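Local atomic coordinates of N-terminal domain of PorA (28-171) (Porphyromonas gingivalis ATCC 33277, PDB entry 6KJK), a protein that is, at full length, a cargo of the type IX secretion system that influences signalling through the PorXY-SigP pathway linked to that system. Residues L94-P99 and I129-Y133. Residues are numbered along the deposited sequence; the frame is centred on the assembly and turned at random.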
# COMPACT_ATOMS: atom_id res chain seq x y z
N LEU A 94 -1.80 1.87 -3.65
CA LEU A 94 -0.46 1.55 -4.12
C LEU A 94 -0.60 0.99 -5.52
O LEU A 94 -1.29 -0.02 -5.71
CB LEU A 94 0.19 0.52 -3.19
CG LEU A 94 1.62 0.10 -3.54
CD1 LEU A 94 2.56 1.27 -3.44
CD2 LEU A 94 2.08 -1.05 -2.64
N ARG A 95 0.03 1.63 -6.48
CA ARG A 95 -0.01 1.19 -7.86
C ARG A 95 1.35 0.60 -8.21
O ARG A 95 2.40 1.20 -7.91
CB ARG A 95 -0.27 2.40 -8.75
CG ARG A 95 -1.71 2.86 -8.77
CD ARG A 95 -1.78 4.16 -9.57
NE ARG A 95 -3.13 4.57 -9.98
CZ ARG A 95 -3.89 5.40 -9.28
NH1 ARG A 95 -3.47 5.88 -8.11
NH2 ARG A 95 -5.10 5.74 -9.73
N TYR A 96 1.35 -0.54 -8.88
CA TYR A 96 2.56 -1.23 -9.28
C TYR A 96 2.49 -1.36 -10.79
O TYR A 96 1.51 -1.90 -11.32
CB TYR A 96 2.57 -2.60 -8.61
CG TYR A 96 3.73 -3.51 -8.99
CD1 TYR A 96 5.03 -3.03 -9.16
CD2 TYR A 96 3.50 -4.84 -9.19
CE1 TYR A 96 6.05 -3.88 -9.52
CE2 TYR A 96 4.52 -5.72 -9.55
CZ TYR A 96 5.81 -5.22 -9.70
OH TYR A 96 6.89 -6.04 -10.05
N THR A 97 3.51 -0.86 -11.48
CA THR A 97 3.52 -0.84 -12.94
C THR A 97 4.79 -1.53 -13.42
O THR A 97 5.83 -1.43 -12.78
CB THR A 97 3.48 0.57 -13.46
OG1 THR A 97 4.53 1.32 -12.87
CG2 THR A 97 2.19 1.23 -13.07
N PHE A 98 4.69 -2.25 -14.53
CA PHE A 98 5.80 -3.09 -14.96
C PHE A 98 5.53 -3.56 -16.38
O PHE A 98 4.41 -3.42 -16.87
CB PHE A 98 5.99 -4.30 -14.02
CG PHE A 98 4.72 -5.09 -13.80
CD1 PHE A 98 4.37 -6.14 -14.65
CD2 PHE A 98 3.86 -4.76 -12.77
CE1 PHE A 98 3.18 -6.82 -14.47
CE2 PHE A 98 2.67 -5.44 -12.57
CZ PHE A 98 2.32 -6.47 -13.42
N PRO A 99 6.54 -4.09 -17.06
CA PRO A 99 6.35 -4.48 -18.46
C PRO A 99 5.41 -5.66 -18.62
O PRO A 99 5.39 -6.60 -17.82
CB PRO A 99 7.77 -4.85 -18.92
CG PRO A 99 8.68 -4.12 -17.99
CD PRO A 99 7.96 -4.15 -16.66
N ILE A 129 1.12 -6.62 0.82
CA ILE A 129 0.40 -6.58 -0.44
C ILE A 129 1.19 -7.41 -1.44
O ILE A 129 2.38 -7.11 -1.69
CB ILE A 129 0.26 -5.14 -0.93
CG1 ILE A 129 -0.49 -4.33 0.11
CG2 ILE A 129 -0.45 -5.08 -2.29
CD1 ILE A 129 -0.33 -2.87 -0.08
N ASN A 130 0.56 -8.42 -2.03
CA ASN A 130 1.19 -9.21 -3.09
C ASN A 130 0.45 -8.97 -4.39
O ASN A 130 -0.77 -9.20 -4.46
CB ASN A 130 1.13 -10.71 -2.76
CG ASN A 130 1.98 -11.09 -1.59
OD1 ASN A 130 3.06 -10.53 -1.37
ND2 ASN A 130 1.50 -12.05 -0.81
N PHE A 131 1.14 -8.48 -5.38
CA PHE A 131 0.61 -8.33 -6.72
C PHE A 131 0.99 -9.58 -7.49
O PHE A 131 2.14 -9.72 -7.92
CB PHE A 131 1.22 -7.10 -7.38
CG PHE A 131 0.81 -5.78 -6.72
CD1 PHE A 131 -0.45 -5.24 -6.97
CD2 PHE A 131 1.64 -5.09 -5.86
CE1 PHE A 131 -0.85 -4.04 -6.40
CE2 PHE A 131 1.25 -3.89 -5.30
CZ PHE A 131 -0.00 -3.35 -5.57
N LYS A 132 0.05 -10.49 -7.64
CA LYS A 132 0.29 -11.77 -8.32
C LYS A 132 -0.15 -11.62 -9.77
O LYS A 132 -1.33 -11.75 -10.10
CB LYS A 132 -0.43 -12.91 -7.61
CG LYS A 132 0.10 -13.15 -6.22
CD LYS A 132 -0.55 -14.36 -5.59
CE LYS A 132 0.01 -14.61 -4.21
NZ LYS A 132 -0.71 -15.71 -3.51
N TYR A 133 0.82 -11.31 -10.63
CA TYR A 133 0.58 -11.10 -12.05
C TYR A 133 0.62 -12.43 -12.79
O TYR A 133 1.61 -13.17 -12.70
CB TYR A 133 1.69 -10.21 -12.60
CG TYR A 133 1.68 -9.95 -14.08
CD1 TYR A 133 0.67 -9.21 -14.67
CD2 TYR A 133 2.72 -10.45 -14.89
CE1 TYR A 133 0.69 -8.94 -16.03
CE2 TYR A 133 2.74 -10.19 -16.24
CZ TYR A 133 1.73 -9.44 -16.81
OH TYR A 133 1.79 -9.19 -18.17
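Leu94, Tyr96 and Phe98 on strand 94-99 face Ile129, Phe131 and Tyr133 on strand 129-133; the strand axes pass 9.5 Å apart with their N-to-C directions 34° from parallel, and no hydrogen bond joins them, as in the facing sheets of a beta-sandwich. Alternation sends every second side chain into the interface, where rings do most of the work. At one end CD2 of Leu94 meets CD1 of Ile129 at 4.0 Å and also reaches the edge of the Phe131 ring. The backbone sets Tyr96 CB over one face of Phe131, 3.8 Å from the ring centroid, in a CH-pi contact; with CG anti to the backbone N (chi1 176°), the Tyr96 ring brings CD2 to 3.7 Å from Phe131 CB, the rings oblique. CG2 of Ile129, on the same strand, lies against the opposite face toward its rim. Beyond, Phe98 drives its CE1-CZ edge into the face of Tyr133, a T-shaped pair with centroids 4.7 Å apart and planes at 79°. Tyr96 OH hydrogen-bonds with His105 NE2 and Ile60 N, Tyr133 OH with Glu32 OE2 and Ser101 O. Apolar and CH-pi contacts thus join the sheets, edge-to-face electrostatics probably adding to Phe98-Tyr133, while the phenol bonds probably restrict tyrosine shifts.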